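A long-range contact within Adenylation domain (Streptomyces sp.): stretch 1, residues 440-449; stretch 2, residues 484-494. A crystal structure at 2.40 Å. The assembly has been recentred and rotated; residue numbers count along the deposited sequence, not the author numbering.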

# COMPACT_ATOMS: atom_id res chain seq x y z
N ALA A 440 -18.95 -7.63 -6.33
CA ALA A 440 -19.81 -6.95 -5.38
C ALA A 440 -21.16 -7.64 -5.28
O ALA A 440 -21.70 -7.78 -4.19
CB ALA A 440 -19.99 -5.48 -5.75
N ALA A 441 -21.69 -8.07 -6.42
CA ALA A 441 -22.97 -8.79 -6.42
C ALA A 441 -22.87 -10.09 -5.61
O ALA A 441 -23.82 -10.45 -4.91
CB ALA A 441 -23.43 -9.07 -7.84
N VAL A 442 -21.76 -10.80 -5.72
CA VAL A 442 -21.58 -11.99 -4.92
C VAL A 442 -21.46 -11.59 -3.44
O VAL A 442 -22.09 -12.19 -2.58
CB VAL A 442 -20.34 -12.81 -5.38
CG1 VAL A 442 -19.99 -13.88 -4.35
CG2 VAL A 442 -20.62 -13.46 -6.75
N ARG A 443 -20.68 -10.55 -3.15
CA ARG A 443 -20.54 -10.04 -1.78
C ARG A 443 -21.87 -9.61 -1.12
O ARG A 443 -22.00 -9.63 0.10
CB ARG A 443 -19.55 -8.87 -1.77
CG ARG A 443 -18.12 -9.27 -1.48
CD ARG A 443 -17.23 -8.05 -1.33
NE ARG A 443 -15.93 -8.30 -1.95
CZ ARG A 443 -15.55 -7.75 -3.10
NH1 ARG A 443 -16.37 -6.93 -3.74
NH2 ARG A 443 -14.36 -8.03 -3.61
N THR A 444 -22.84 -9.25 -1.95
CA THR A 444 -24.19 -8.89 -1.50
C THR A 444 -24.84 -10.01 -0.69
O THR A 444 -25.75 -9.76 0.10
CB THR A 444 -25.07 -8.49 -2.72
OG1 THR A 444 -24.92 -7.09 -2.97
CG2 THR A 444 -26.51 -8.77 -2.50
N HIS A 445 -24.34 -11.23 -0.81
CA HIS A 445 -24.87 -12.32 0.02
C HIS A 445 -24.39 -12.21 1.47
O HIS A 445 -23.21 -12.29 1.75
CB HIS A 445 -24.47 -13.68 -0.55
CG HIS A 445 -25.25 -14.82 0.02
ND1 HIS A 445 -25.06 -15.29 1.30
CD2 HIS A 445 -26.23 -15.58 -0.51
CE1 HIS A 445 -25.88 -16.29 1.53
NE2 HIS A 445 -26.60 -16.49 0.45
N PRO A 446 -25.34 -12.12 2.42
CA PRO A 446 -25.03 -11.81 3.83
C PRO A 446 -23.93 -12.68 4.48
O PRO A 446 -23.17 -12.17 5.30
CB PRO A 446 -26.37 -12.03 4.55
CG PRO A 446 -27.39 -12.36 3.47
CD PRO A 446 -26.66 -12.76 2.24
N ALA A 447 -23.84 -13.95 4.10
CA ALA A 447 -22.88 -14.87 4.69
C ALA A 447 -21.54 -14.92 3.91
O ALA A 447 -20.66 -15.75 4.22
CB ALA A 447 -23.48 -16.25 4.79
N VAL A 448 -21.41 -14.05 2.92
CA VAL A 448 -20.18 -13.97 2.15
C VAL A 448 -19.34 -12.77 2.52
O VAL A 448 -19.76 -11.63 2.31
CB VAL A 448 -20.46 -13.89 0.63
CG1 VAL A 448 -19.15 -13.72 -0.12
CG2 VAL A 448 -21.20 -15.13 0.16
N VAL A 449 -18.14 -13.00 3.06
CA VAL A 449 -17.18 -11.92 3.29
C VAL A 449 -16.59 -11.40 1.98
O VAL A 449 -16.76 -10.23 1.65
CB VAL A 449 -16.01 -12.35 4.22
CG1 VAL A 449 -15.30 -11.12 4.78
CG2 VAL A 449 -16.53 -13.18 5.38
N ALA A 484 -26.75 -22.06 -3.22
CA ALA A 484 -27.47 -20.93 -2.65
C ALA A 484 -26.94 -19.61 -3.21
O ALA A 484 -27.71 -18.69 -3.49
CB ALA A 484 -27.36 -20.94 -1.13
N LEU A 485 -25.63 -19.54 -3.40
CA LEU A 485 -24.98 -18.33 -3.87
C LEU A 485 -25.39 -18.06 -5.31
O LEU A 485 -25.76 -16.95 -5.68
CB LEU A 485 -23.46 -18.46 -3.73
CG LEU A 485 -22.59 -17.25 -4.08
CD1 LEU A 485 -22.92 -16.10 -3.16
CD2 LEU A 485 -21.09 -17.59 -4.02
N ARG A 486 -25.32 -19.12 -6.12
CA ARG A 486 -25.70 -19.09 -7.52
C ARG A 486 -27.16 -18.65 -7.67
O ARG A 486 -27.48 -17.78 -8.49
CB ARG A 486 -25.46 -20.48 -8.12
CG ARG A 486 -25.93 -20.71 -9.53
CD ARG A 486 -25.71 -22.17 -9.93
NE ARG A 486 -24.30 -22.55 -10.02
CZ ARG A 486 -23.52 -22.36 -11.08
NH1 ARG A 486 -24.01 -21.77 -12.17
NH2 ARG A 486 -22.26 -22.75 -11.06
N ALA A 487 -28.04 -19.23 -6.86
CA ALA A 487 -29.46 -18.87 -6.85
C ALA A 487 -29.69 -17.41 -6.51
O ALA A 487 -30.54 -16.76 -7.09
CB ALA A 487 -30.23 -19.75 -5.86
N HIS A 488 -28.93 -16.90 -5.54
CA HIS A 488 -29.01 -15.49 -5.15
C HIS A 488 -28.53 -14.52 -6.23
O HIS A 488 -29.16 -13.50 -6.48
CB HIS A 488 -28.21 -15.23 -3.87
CG HIS A 488 -28.02 -13.78 -3.57
ND1 HIS A 488 -29.01 -12.99 -3.04
CD2 HIS A 488 -26.94 -12.98 -3.73
CE1 HIS A 488 -28.56 -11.76 -2.89
NE2 HIS A 488 -27.30 -11.72 -3.29
N VAL A 489 -27.40 -14.84 -6.84
CA VAL A 489 -26.80 -14.00 -7.86
C VAL A 489 -27.65 -13.92 -9.14
O VAL A 489 -27.60 -12.92 -9.87
CB VAL A 489 -25.37 -14.53 -8.16
CG1 VAL A 489 -24.81 -13.99 -9.45
CG2 VAL A 489 -24.45 -14.19 -6.99
N LYS A 490 -28.44 -14.97 -9.41
CA LYS A 490 -29.39 -14.95 -10.54
C LYS A 490 -30.43 -13.85 -10.37
O LYS A 490 -31.09 -13.48 -11.34
CB LYS A 490 -30.13 -16.29 -10.73
CG LYS A 490 -29.32 -17.43 -11.30
CD LYS A 490 -30.01 -18.07 -12.49
CE LYS A 490 -28.96 -18.31 -13.59
NZ LYS A 490 -29.53 -18.39 -14.97
N THR A 491 -30.59 -13.36 -9.15
CA THR A 491 -31.45 -12.22 -8.86
C THR A 491 -30.81 -10.91 -9.27
O THR A 491 -31.44 -10.05 -9.89
CB THR A 491 -31.77 -12.14 -7.36
OG1 THR A 491 -32.52 -13.29 -6.97
CG2 THR A 491 -32.53 -10.85 -7.00
N VAL A 492 -29.54 -10.78 -8.92
CA VAL A 492 -28.85 -9.50 -8.92
C VAL A 492 -28.27 -9.12 -10.27
O VAL A 492 -28.16 -7.94 -10.60
CB VAL A 492 -27.72 -9.52 -7.87
CG1 VAL A 492 -27.41 -8.12 -7.37
CG2 VAL A 492 -28.12 -10.40 -6.71
N LEU A 493 -27.88 -10.12 -11.05
CA LEU A 493 -27.10 -9.85 -12.26
C LEU A 493 -27.74 -10.36 -13.52
O LEU A 493 -28.43 -11.37 -13.51
CB LEU A 493 -25.72 -10.49 -12.13
CG LEU A 493 -24.78 -9.87 -11.12
CD1 LEU A 493 -23.45 -10.64 -11.16
CD2 LEU A 493 -24.58 -8.38 -11.37
N PRO A 494 -27.48 -9.69 -14.64
CA PRO A 494 -27.86 -10.33 -15.91
C PRO A 494 -27.10 -11.65 -16.15
O PRO A 494 -26.02 -11.87 -15.57
CB PRO A 494 -27.55 -9.26 -16.95
CG PRO A 494 -26.48 -8.41 -16.31
CD PRO A 494 -26.78 -8.41 -14.84

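The centre of the contact is apolar and is organised around Leu485. Its CA-to-CB bond points sideways to the first stretch, but with chi1 at -176° (t) and chi2 at 61° (p) the end of the side chain comes nearer. As a result CD1 lies 3.9 Å from Val442 CG1, 3.9 Å from Val448 CG2 and 3.9 Å from His445 CB. These equal separations, all at van der Waals range, show one methyl group packed among three residues of the other stretch. One helical turn along, Val489 CG2 meets Val442 CG2 at 3.9 Å. Ala441 continues the packing: its CB points toward the second stretch and approaches Leu493 CG at 3.6 Å and Val492 CG1 at 4.1 Å. The backbones are close here, with Ala441 CA and Val492 CA 6.4 Å apart, and Ala441 gives up 72 Å² to the contact, the most of any residue.

Further out, two histidines meet edge-to-face. The edge of His445 is directed toward the face of His488; the centroids are 5.4 Å apart and the planes lie at 87°, almost perpendicular. His445 CD2 also reaches His488 CB at 3.9 Å. The His445 ring has a weak hydrogen bond within its own stretch, from Ala447 N to His445 ND1 at 3.3 Å, inside the type I turn from His445 to Val448.

At the polar edge, His488 NE2 lies 3.2 Å from Thr444 CG2, a close approach to a methyl carbon rather than to a hydrogen-bonding group. His488 NE2 is also 4.0 Å from Ala441 O and 3.9 Å from His445 N, too far in both cases for a hydrogen bond. Indeed, no hydrogen bond crosses between the stretches; the 449 Å² buried here, both sides summed, comes with apolar packing, the aromatic pair and a few polar atoms that approach without hydrogen bonding.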